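PDB 4QTO: betaine aldehyde dehydrogenase from Staphylococcus aureus subsp. aureus COL, which catalyses the NAD-dependent oxidation of betaine aldehyde to glycine betaine, as a tetrameric member of the aldehyde dehydrogenase family. Local coordinates for residues Asp134-His137 with Asn138-Tyr142; Met141-Ala144 with Gly145-Asp148; Thr358-Arg361 with Asn362-Glu365; Met368-Ala371 with Lys372-Ala376. All blocks are in the same frame, centred on the assembly; numbering follows the deposited sequence. Where two conformers were deposited one is given.

The four contacts illustrate how side chains one helical turn apart organise a helix, from its start or middle to its end. Interactions 1 and 2 follow each other along helix 126-146, sharing Met141 and Tyr142, with centres about 10 Å apart; both touch a second subunit. Interactions 3 and 4 lie on helix 358-373, with centres about 16 Å apart, and face no other subunit. The two pairs are on opposite sides of the chain's centre, and interactions 1 and 3 are about 32 Å apart between centres. Interaction 3 probably borders the active site, where a glycol molecule is reported: the His360 side chain is about 3 Å from a bound di(hydroxyethyl)ether, whereas that of Met368 in interaction 4 is about 12 Å away.

Interaction 1: residues Asp134-His137 with Asn138-Tyr142; sequences DDIH and NVFMY
Val139 N donates to Asp135 O over 2.8 Å, the shortest hydrogen bond between Asp134-His137 and Asn138-Tyr142. It is one of four consecutive backbone bonds that reach back one turn, and the one from Phe140 N to Ile136 O is nearly straight at 177°. The side chains pair at the same spacing. Ile136 and Phe140 run alongside each other in the same direction, and the branch that touches is CG2 of Ile136, 3.8 Å from ring atom CE2 of Phe140. His137 and Met141 repeat the pattern. In the conformer given for the methionine, its chain bends twice, which brings the CE methyl to 3.5 Å from His137 CE1; the alternate copy makes this touch less certain. The imidazole is anchored through ND1 to Ala104 O of helix 93-109, a bond that limits its rotation. Asn138 turns its amide 56° from the imidazole plane, with OD1 3.6 Å from His137 CD2. That oxygen also accepts from Lys98 of the second subunit, while ND2 donates to a water at 2.9 Å. The water in turn donates to Asp135 OD1, in the aspartate conformer given. The pattern is that of regular i to i+4 packing in the middle of an α-helix, here one whose Ile136 and Phe140 face helix 183-197 while Asn138 meets a subunit interface.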
loop_
_atom_site.group_PDB
_atom_site.type_symbol
_atom_site.label_atom_id
_atom_site.label_comp_id
_atom_site.label_asym_id
_atom_site.label_seq_id
_atom_site.Cartn_x
_atom_site.Cartn_y
_atom_site.Cartn_z
ATOM N N ASP A 134 -18.828 -0.888 -23.219
ATOM C CA ASP A 134 -17.367 -0.857 -23.226
ATOM C C ASP A 134 -16.880 -0.647 -21.794
ATOM O O ASP A 134 -15.917 -1.284 -21.337
ATOM C CB ASP A 134 -16.843 0.234 -24.154
ATOM C CG ASP A 134 -17.085 -0.075 -25.615
ATOM O OD1 ASP A 134 -17.264 -1.252 -25.968
ATOM O OD2 ASP A 134 -17.101 0.888 -26.422
ATOM N N ASP A 135 -17.536 0.245 -21.076
ATOM C CA ASP A 135 -17.159 0.479 -19.705
ATOM C C ASP A 135 -17.386 -0.756 -18.804
ATOM O O ASP A 135 -16.566 -1.086 -17.939
ATOM C CB ASP A 135 -17.927 1.671 -19.203
ATOM C CG ASP A 135 -17.272 2.297 -18.071
ATOM O OD1 ASP A 135 -16.006 2.325 -18.067
ATOM O OD2 ASP A 135 -18.017 2.796 -17.218
ATOM N N ILE A 136 -18.517 -1.432 -18.991
ATOM C CA ILE A 136 -18.852 -2.619 -18.228
ATOM C C ILE A 136 -17.806 -3.724 -18.427
ATOM O O ILE A 136 -17.367 -4.352 -17.478
ATOM C CB ILE A 136 -20.274 -3.101 -18.538
ATOM C CG1 ILE A 136 -21.266 -2.051 -18.009
ATOM C CG2 ILE A 136 -20.551 -4.458 -17.943
ATOM C CD1 ILE A 136 -22.607 -2.111 -18.672
ATOM N N HIS A 137 -17.384 -3.928 -19.672
ATOM C CA HIS A 137 -16.308 -4.867 -19.932
ATOM C C HIS A 137 -15.064 -4.484 -19.107
ATOM O O HIS A 137 -14.428 -5.353 -18.471
ATOM C CB HIS A 137 -15.938 -4.860 -21.432
ATOM C CG HIS A 137 -14.696 -5.638 -21.752
ATOM N ND1 HIS A 137 -14.674 -7.007 -21.807
ATOM C CD2 HIS A 137 -13.430 -5.228 -22.001
ATOM C CE1 HIS A 137 -13.449 -7.414 -22.115
ATOM N NE2 HIS A 137 -12.686 -6.351 -22.278
ATOM N N ASN A 138 -14.706 -3.199 -19.118
ATOM C CA ASN A 138 -13.547 -2.731 -18.379
ATOM C C ASN A 138 -13.691 -2.825 -16.859
ATOM O O ASN A 138 -12.708 -3.060 -16.173
ATOM C CB ASN A 138 -13.138 -1.351 -18.819
ATOM C CG ASN A 138 -12.502 -1.369 -20.198
ATOM O OD1 ASN A 138 -11.816 -2.364 -20.555
ATOM N ND2 ASN A 138 -12.650 -0.286 -20.947
ATOM N N VAL A 139 -14.910 -2.668 -16.328
ATOM C CA VAL A 139 -15.128 -2.848 -14.901
ATOM C C VAL A 139 -14.852 -4.294 -14.485
ATOM O O VAL A 139 -14.109 -4.597 -13.546
ATOM C CB VAL A 139 -16.555 -2.420 -14.525
ATOM C CG1 VAL A 139 -16.950 -2.885 -13.110
ATOM C CG2 VAL A 139 -16.708 -0.919 -14.642
ATOM N N PHE A 140 -15.471 -5.228 -15.188
ATOM C CA PHE A 140 -15.222 -6.629 -14.897
ATOM C C PHE A 140 -13.738 -6.980 -15.067
ATOM O O PHE A 140 -13.182 -7.699 -14.249
ATOM C CB PHE A 140 -16.108 -7.606 -15.705
ATOM C CG PHE A 140 -17.550 -7.686 -15.220
ATOM C CD1 PHE A 140 -17.858 -8.421 -14.095
ATOM C CD2 PHE A 140 -18.575 -7.102 -15.923
ATOM C CE1 PHE A 140 -19.167 -8.527 -13.633
ATOM C CE2 PHE A 140 -19.897 -7.216 -15.463
ATOM C CZ PHE A 140 -20.187 -7.932 -14.323
ATOM N N MET A 141 -13.110 -6.468 -16.125
ATOM C CA MET A 141 -11.699 -6.807 -16.367
ATOM C C MET A 141 -10.806 -6.253 -15.272
ATOM O O MET A 141 -9.859 -6.925 -14.849
ATOM C CB MET A 141 -11.218 -6.321 -17.724
ATOM C CG MET A 141 -9.888 -6.939 -18.135
ATOM S SD MET A 141 -9.986 -8.725 -18.396
ATOM C CE MET A 141 -11.072 -8.682 -19.846
ATOM N N TYR A 142 -11.113 -5.049 -14.789
ATOM C CA TYR A 142 -10.344 -4.422 -13.717
ATOM C C TYR A 142 -10.381 -5.261 -12.432
ATOM O O TYR A 142 -9.332 -5.596 -11.870
ATOM C CB TYR A 142 -10.878 -3.010 -13.405
ATOM C CG TYR A 142 -10.185 -2.368 -12.214
ATOM C CD1 TYR A 142 -8.952 -1.724 -12.359
ATOM C CD2 TYR A 142 -10.753 -2.423 -10.932
ATOM C CE1 TYR A 142 -8.315 -1.139 -11.258
ATOM C CE2 TYR A 142 -10.112 -1.877 -9.851
ATOM C CZ TYR A 142 -8.907 -1.231 -10.012
ATOM O OH TYR A 142 -8.295 -0.648 -8.915
HETATM O O HOH W 1 -14.106 2.141 -20.330
#

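Interaction 2: residues Met141-Ala144 with Gly145-Asp148; sequences MYFA and GLAD
Leu146 and Tyr142 lie side by side, one turn apart and pointing the same way, so that a methyl rests against an aromatic ring. The atoms in touch are CD2 of Leu146 and CE2 of Tyr142, 3.8 Å apart, and the phenol OH is nearly as close to the same methyl. Both side chains leave the backbone with CG anti to N (chi1 175° for Tyr142, -169° for Leu146), which is why they run in step. Phe143 adds a second aromatic surface. One face of its ring is covered by CD2 of Tyr142, which sits 3.9 Å above the plane over the ring centre, and its CD1 lies 4.3 Å from the Leu146 methyl. That methyl thus touches two rings, obliquely in each case.

Beneath these side chains the backbone bonding changes character. Gly145 N gives Met141 O a sound bond of 3.1 Å at 157°, but the next amides share themselves out weakly: Leu146 N between Tyr142 O and Phe143 O, Ala147 N between Phe143 O and Ala144 O. Ala144 O is also reached by a water, 2.6 Å away, that makes a weak bond to Asp148 OD1. The other carboxylate oxygen, Asp148 OD2, accepts from Gln477 of the second subunit.

Around this turn, Met141 leans on helix 93-109, Phe143 packs on Ala192 and Pro193 of helix 183-197, and Phe143 and Leu146 both meet Leu497 of helix 493-498, while Lys149 of the second subunit lies against Tyr142 and Leu146.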
loop_
_atom_site.group_PDB
_atom_site.type_symbol
_atom_site.label_atom_id
_atom_site.label_comp_id
_atom_site.label_asym_id
_atom_site.label_seq_id
_atom_site.Cartn_x
_atom_site.Cartn_y
_atom_site.Cartn_z
ATOM N N MET A 141 -13.110 -6.468 -16.125
ATOM C CA MET A 141 -11.699 -6.807 -16.367
ATOM C C MET A 141 -10.806 -6.253 -15.272
ATOM O O MET A 141 -9.859 -6.925 -14.849
ATOM C CB MET A 141 -11.218 -6.321 -17.724
ATOM C CG MET A 141 -9.888 -6.939 -18.135
ATOM S SD MET A 141 -9.986 -8.725 -18.396
ATOM C CE MET A 141 -11.072 -8.682 -19.846
ATOM N N TYR A 142 -11.113 -5.049 -14.789
ATOM C CA TYR A 142 -10.344 -4.422 -13.717
ATOM C C TYR A 142 -10.381 -5.261 -12.432
ATOM O O TYR A 142 -9.332 -5.596 -11.870
ATOM C CB TYR A 142 -10.878 -3.010 -13.405
ATOM C CG TYR A 142 -10.185 -2.368 -12.214
ATOM C CD1 TYR A 142 -8.952 -1.724 -12.359
ATOM C CD2 TYR A 142 -10.753 -2.423 -10.932
ATOM C CE1 TYR A 142 -8.315 -1.139 -11.258
ATOM C CE2 TYR A 142 -10.112 -1.877 -9.851
ATOM C CZ TYR A 142 -8.907 -1.231 -10.012
ATOM O OH TYR A 142 -8.295 -0.648 -8.915
ATOM N N PHE A 143 -11.590 -5.637 -12.007
ATOM C CA PHE A 143 -11.757 -6.438 -10.803
ATOM C C PHE A 143 -11.208 -7.861 -10.953
ATOM O O PHE A 143 -10.695 -8.418 -9.989
ATOM C CB PHE A 143 -13.198 -6.401 -10.303
ATOM C CG PHE A 143 -13.524 -5.102 -9.641
ATOM C CD1 PHE A 143 -12.966 -4.787 -8.420
ATOM C CD2 PHE A 143 -14.336 -4.152 -10.257
ATOM C CE1 PHE A 143 -13.214 -3.560 -7.801
ATOM C CE2 PHE A 143 -14.599 -2.951 -9.643
ATOM C CZ PHE A 143 -14.040 -2.646 -8.410
ATOM N N ALA A 144 -11.307 -8.429 -12.168
ATOM C CA ALA A 144 -10.680 -9.724 -12.442
ATOM C C ALA A 144 -9.178 -9.642 -12.155
ATOM O O ALA A 144 -8.590 -10.548 -11.523
ATOM C CB ALA A 144 -10.890 -10.131 -13.876
ATOM N N GLY A 145 -8.542 -8.570 -12.628
ATOM C CA GLY A 145 -7.137 -8.374 -12.409
ATOM C C GLY A 145 -6.756 -8.032 -10.986
ATOM O O GLY A 145 -5.634 -8.290 -10.578
ATOM N N LEU A 146 -7.678 -7.462 -10.215
ATOM C CA LEU A 146 -7.381 -7.091 -8.855
ATOM C C LEU A 146 -7.537 -8.263 -7.859
ATOM O O LEU A 146 -6.973 -8.226 -6.744
ATOM C CB LEU A 146 -8.312 -5.951 -8.419
ATOM C CG LEU A 146 -8.022 -5.228 -7.123
ATOM C CD1 LEU A 146 -6.605 -4.685 -7.119
ATOM C CD2 LEU A 146 -9.021 -4.085 -6.934
ATOM N N ALA A 147 -8.301 -9.280 -8.277
ATOM C CA ALA A 147 -8.748 -10.341 -7.352
ATOM C C ALA A 147 -7.665 -10.963 -6.500
ATOM O O ALA A 147 -7.863 -11.129 -5.281
ATOM C CB ALA A 147 -9.480 -11.427 -8.104
ATOM N N ASP A 148 -6.524 -11.234 -7.120
ATOM C CA ASP A 148 -5.428 -11.901 -6.439
ATOM C C ASP A 148 -4.238 -11.052 -6.055
ATOM O O ASP A 148 -3.140 -11.579 -5.783
ATOM C CB ASP A 148 -4.965 -13.123 -7.260
ATOM C CG ASP A 148 -4.286 -12.745 -8.551
ATOM O OD1 ASP A 148 -4.331 -11.559 -8.939
ATOM O OD2 ASP A 148 -3.657 -13.633 -9.170
HETATM O O HOH W 2 -6.578 -11.979 -10.705
#

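Interaction 3: residues Thr358-Arg361 with Asn362-Glu365; sequences TEHR and NKIE
Backbone hydrogen bonds link Thr358-Arg361 to Asn362-Glu365 in the regular α-helical way, from Asn362 N to Thr358 O at 2.9 Å through to Glu365 N to Arg361 O, also 2.9 Å. These lie in the opening turns of helix 358-373, and the amide of His360 is occupied as well, by Ser357 OG just before it.

Apolar packing is concentrated on the His360 ring. CG1 of Ile364 lies over one of its faces, 4.2 Å above the plane and displaced toward the rim, and the CD1 methyl continues to 3.8 Å from His360 CD2. Lys363 arrives at an oblique angle: a bend at chi3 (-54°) brings its CE to 4.2 Å from His360 ND1. The ring is fixed further by NE2, which bonds Phe416 O, and by an edge-to-face contact with Trp180.

Charged groups form the third kind. The guanidinium of Arg361 and the carboxylate of Glu365 are almost parallel, their planes 2° apart, yet Arg361 NE and Glu365 OE2 remain 4.6 Å from each other, so any attraction would act without direct contact. Each has its own partner: Arg361 NH1 bonds Phe395 O, and Glu365 OE2 forms a salt bridge with Arg384, whose charge it probably helps to balance beside that of Arg361.

This opening part of the helix therefore reaches Phe395 and Phe396 in the loop leading into strand 399-402 and Phe416 just ahead of strand 419-425.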
loop_
_atom_site.group_PDB
_atom_site.type_symbol
_atom_site.label_atom_id
_atom_site.label_comp_id
_atom_site.label_asym_id
_atom_site.label_seq_id
_atom_site.Cartn_x
_atom_site.Cartn_y
_atom_site.Cartn_z
ATOM N N THR A 358 -43.770 7.605 -16.384
ATOM C CA THR A 358 -44.782 8.609 -16.222
ATOM C C THR A 358 -44.591 9.318 -14.891
ATOM O O THR A 358 -44.705 10.552 -14.803
ATOM C CB THR A 358 -46.188 7.951 -16.230
ATOM O OG1 THR A 358 -46.396 7.349 -17.506
ATOM C CG2 THR A 358 -47.268 8.971 -16.000
ATOM N N GLU A 359 -44.330 8.534 -13.857
ATOM C CA GLU A 359 -44.163 9.068 -12.517
ATOM C C GLU A 359 -42.972 10.019 -12.460
ATOM O O GLU A 359 -43.039 11.084 -11.830
ATOM C CB GLU A 359 -43.953 7.951 -11.502
ATOM C CG GLU A 359 -45.155 7.042 -11.284
ATOM C CD GLU A 359 -45.536 6.185 -12.499
ATOM O OE1 GLU A 359 -46.753 6.005 -12.724
ATOM O OE2 GLU A 359 -44.645 5.718 -13.243
ATOM N N HIS A 360 -41.887 9.645 -13.124
ATOM C CA HIS A 360 -40.693 10.491 -13.108
ATOM C C HIS A 360 -40.923 11.772 -13.890
ATOM O O HIS A 360 -40.534 12.865 -13.450
ATOM C CB HIS A 360 -39.448 9.737 -13.601
ATOM C CG HIS A 360 -38.185 10.454 -13.278
ATOM N ND1 HIS A 360 -37.857 10.797 -11.986
ATOM C CD2 HIS A 360 -37.189 10.932 -14.060
ATOM C CE1 HIS A 360 -36.705 11.442 -11.979
ATOM N NE2 HIS A 360 -36.277 11.538 -13.223
ATOM N N ARG A 361 -41.555 11.664 -15.049
ATOM C CA ARG A 361 -41.852 12.849 -15.824
ATOM C C ARG A 361 -42.761 13.792 -15.020
ATOM O O ARG A 361 -42.555 15.019 -15.001
ATOM C CB ARG A 361 -42.489 12.528 -17.169
ATOM C CG ARG A 361 -42.783 13.832 -17.919
ATOM C CD ARG A 361 -43.035 13.650 -19.397
ATOM N NE ARG A 361 -44.226 12.870 -19.665
ATOM C CZ ARG A 361 -44.751 12.692 -20.883
ATOM N NH1 ARG A 361 -44.217 13.259 -21.987
ATOM N NH2 ARG A 361 -45.833 11.954 -20.993
ATOM N N ASN A 362 -43.756 13.233 -14.334
ATOM C CA ASN A 362 -44.642 14.064 -13.516
ATOM C C ASN A 362 -43.867 14.790 -12.409
ATOM O O ASN A 362 -44.164 15.957 -12.102
ATOM C CB ASN A 362 -45.766 13.219 -12.901
ATOM C CG ASN A 362 -46.752 12.722 -13.937
ATOM O OD1 ASN A 362 -46.827 13.247 -15.050
ATOM N ND2 ASN A 362 -47.549 11.747 -13.556
ATOM N N LYS A 363 -42.869 14.127 -11.831
ATOM C CA LYS A 363 -42.061 14.739 -10.787
ATOM C C LYS A 363 -41.260 15.919 -11.356
ATOM O O LYS A 363 -41.178 16.986 -10.743
ATOM C CB LYS A 363 -41.109 13.709 -10.175
ATOM C CG LYS A 363 -40.411 14.210 -8.922
ATOM C CD LYS A 363 -39.254 13.310 -8.493
ATOM C CE LYS A 363 -39.632 11.847 -8.329
ATOM N NZ LYS A 363 -40.666 11.621 -7.289
ATOM N N ILE A 364 -40.678 15.720 -12.537
ATOM C CA ILE A 364 -39.910 16.782 -13.188
ATOM C C ILE A 364 -40.849 17.962 -13.461
ATOM O O ILE A 364 -40.523 19.131 -13.196
ATOM C CB ILE A 364 -39.282 16.282 -14.502
ATOM C CG1 ILE A 364 -38.238 15.206 -14.201
ATOM C CG2 ILE A 364 -38.668 17.452 -15.252
ATOM C CD1 ILE A 364 -37.821 14.389 -15.416
ATOM N N GLU A 365 -42.029 17.669 -13.985
ATOM C CA GLU A 365 -43.016 18.715 -14.258
ATOM C C GLU A 365 -43.392 19.507 -13.023
ATOM O O GLU A 365 -43.520 20.761 -13.070
ATOM C CB GLU A 365 -44.290 18.125 -14.872
ATOM C CG GLU A 365 -44.017 17.680 -16.280
ATOM C CD GLU A 365 -45.181 16.989 -16.966
ATOM O OE1 GLU A 365 -45.956 16.228 -16.332
ATOM O OE2 GLU A 365 -45.234 17.147 -18.197
#

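Interaction 4: residues Met368-Ala371 with Lys372-Ala376; sequences MDVA and KAEGA
From its CB, which lies 3.5 Å from Ala371 O, Glu374 runs back over the turn it has just left. CG comes next and is pressed to 3.0 Å from Val370 O, a position it takes because it stands anti to its own carbonyl carbon (chi1 -61°). Farther out, CD lies 4.0 Å from Val370 CG1, and OE1 is close to the same methyl, so the acidic chain and the valine extend side by side. At the tip the carboxylate leaves the helix: OE1 accepts from Ile410 N and OE2 from Arg409 N, two amides at the start of helix 409-412, where its negative charge is probably stabilised.

The backbone below closes off the helix. Glu374 N donates to Val370 O, with a weak second bond to Ala371 O. The latter oxygen is gripped more firmly by Ala376 N, at 3.0 Å and 155°, while Gly375 N turns back to Lys372 O at 2.9 Å. Gly375 makes this reversal with a positive phi of 98°, in a backbone region open chiefly to glycine. Ala371 CB and Ala376 CB then meet at 4.4 Å, and both methyls rest on Ile401 of strand 399-402. The two return bonds, from Ala376 N and Gly375 N, around a positive-phi glycine define the Schellman motif, here accompanied by an apolar touch, which hands the chain from helix 358-373 to strand 377-380.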
loop_
_atom_site.group_PDB
_atom_site.type_symbol
_atom_site.label_atom_id
_atom_site.label_comp_id
_atom_site.label_asym_id
_atom_site.label_seq_id
_atom_site.Cartn_x
_atom_site.Cartn_y
_atom_site.Cartn_z
ATOM N N MET A 368 -41.069 22.342 -12.173
ATOM C CA MET A 368 -41.152 23.564 -12.966
ATOM C C MET A 368 -42.057 24.579 -12.248
ATOM O O MET A 368 -41.744 25.756 -12.180
ATOM C CB MET A 368 -41.655 23.271 -14.368
ATOM C CG MET A 368 -40.803 22.311 -15.198
ATOM S SD MET A 368 -39.106 22.836 -15.437
ATOM C CE MET A 368 -38.308 22.031 -14.067
ATOM N N ASP A 369 -43.153 24.088 -11.698
ATOM C CA ASP A 369 -44.080 24.903 -10.935
ATOM C C ASP A 369 -43.386 25.484 -9.707
ATOM O O ASP A 369 -43.539 26.664 -9.390
ATOM C CB ASP A 369 -45.297 24.052 -10.493
ATOM C CG ASP A 369 -46.153 23.573 -11.668
ATOM O OD1 ASP A 369 -46.138 24.257 -12.723
ATOM O OD2 ASP A 369 -46.834 22.507 -11.520
ATOM N N VAL A 370 -42.622 24.647 -9.013
ATOM C CA VAL A 370 -41.890 25.088 -7.831
ATOM C C VAL A 370 -40.899 26.192 -8.181
ATOM O O VAL A 370 -40.842 27.204 -7.510
ATOM C CB VAL A 370 -41.153 23.912 -7.156
ATOM C CG1 VAL A 370 -40.208 24.406 -6.073
ATOM C CG2 VAL A 370 -42.159 22.932 -6.589
ATOM N N ALA A 371 -40.152 26.001 -9.259
ATOM C CA ALA A 371 -39.192 27.012 -9.703
ATOM C C ALA A 371 -39.848 28.384 -9.940
ATOM O O ALA A 371 -39.340 29.419 -9.496
ATOM C CB ALA A 371 -38.478 26.534 -10.980
ATOM N N LYS A 372 -40.911 28.387 -10.706
ATOM C CA LYS A 372 -41.602 29.640 -11.023
ATOM C C LYS A 372 -42.169 30.304 -9.784
ATOM O O LYS A 372 -42.056 31.521 -9.606
ATOM C CB LYS A 372 -42.703 29.384 -12.021
ATOM C CG LYS A 372 -42.254 28.978 -13.408
ATOM C CD LYS A 372 -43.537 28.677 -14.176
ATOM C CE LYS A 372 -43.368 28.062 -15.545
ATOM N NZ LYS A 372 -42.835 29.110 -16.455
ATOM N N ALA A 373 -42.772 29.516 -8.907
ATOM C CA ALA A 373 -43.360 30.075 -7.670
ATOM C C ALA A 373 -42.302 30.730 -6.766
ATOM O O ALA A 373 -42.604 31.645 -6.001
ATOM C CB ALA A 373 -44.121 28.985 -6.929
ATOM N N GLU A 374 -41.065 30.246 -6.843
ATOM C CA GLU A 374 -39.948 30.801 -6.103
ATOM C C GLU A 374 -39.330 31.995 -6.769
ATOM O O GLU A 374 -38.400 32.587 -6.231
ATOM C CB GLU A 374 -38.823 29.746 -6.007
ATOM C CG GLU A 374 -39.212 28.507 -5.304
ATOM C CD GLU A 374 -38.022 27.563 -5.145
ATOM O OE1 GLU A 374 -37.446 26.998 -6.134
ATOM O OE2 GLU A 374 -37.765 27.347 -3.970
ATOM N N GLY A 375 -39.777 32.312 -7.986
ATOM C CA GLY A 375 -39.271 33.485 -8.686
ATOM C C GLY A 375 -38.188 33.242 -9.700
ATOM O O GLY A 375 -37.580 34.199 -10.170
ATOM N N ALA A 376 -37.900 31.980 -10.029
ATOM C CA ALA A 376 -36.896 31.683 -11.035
ATOM C C ALA A 376 -37.532 31.751 -12.411
ATOM O O ALA A 376 -38.732 31.679 -12.561
ATOM C CB ALA A 376 -36.291 30.304 -10.821
#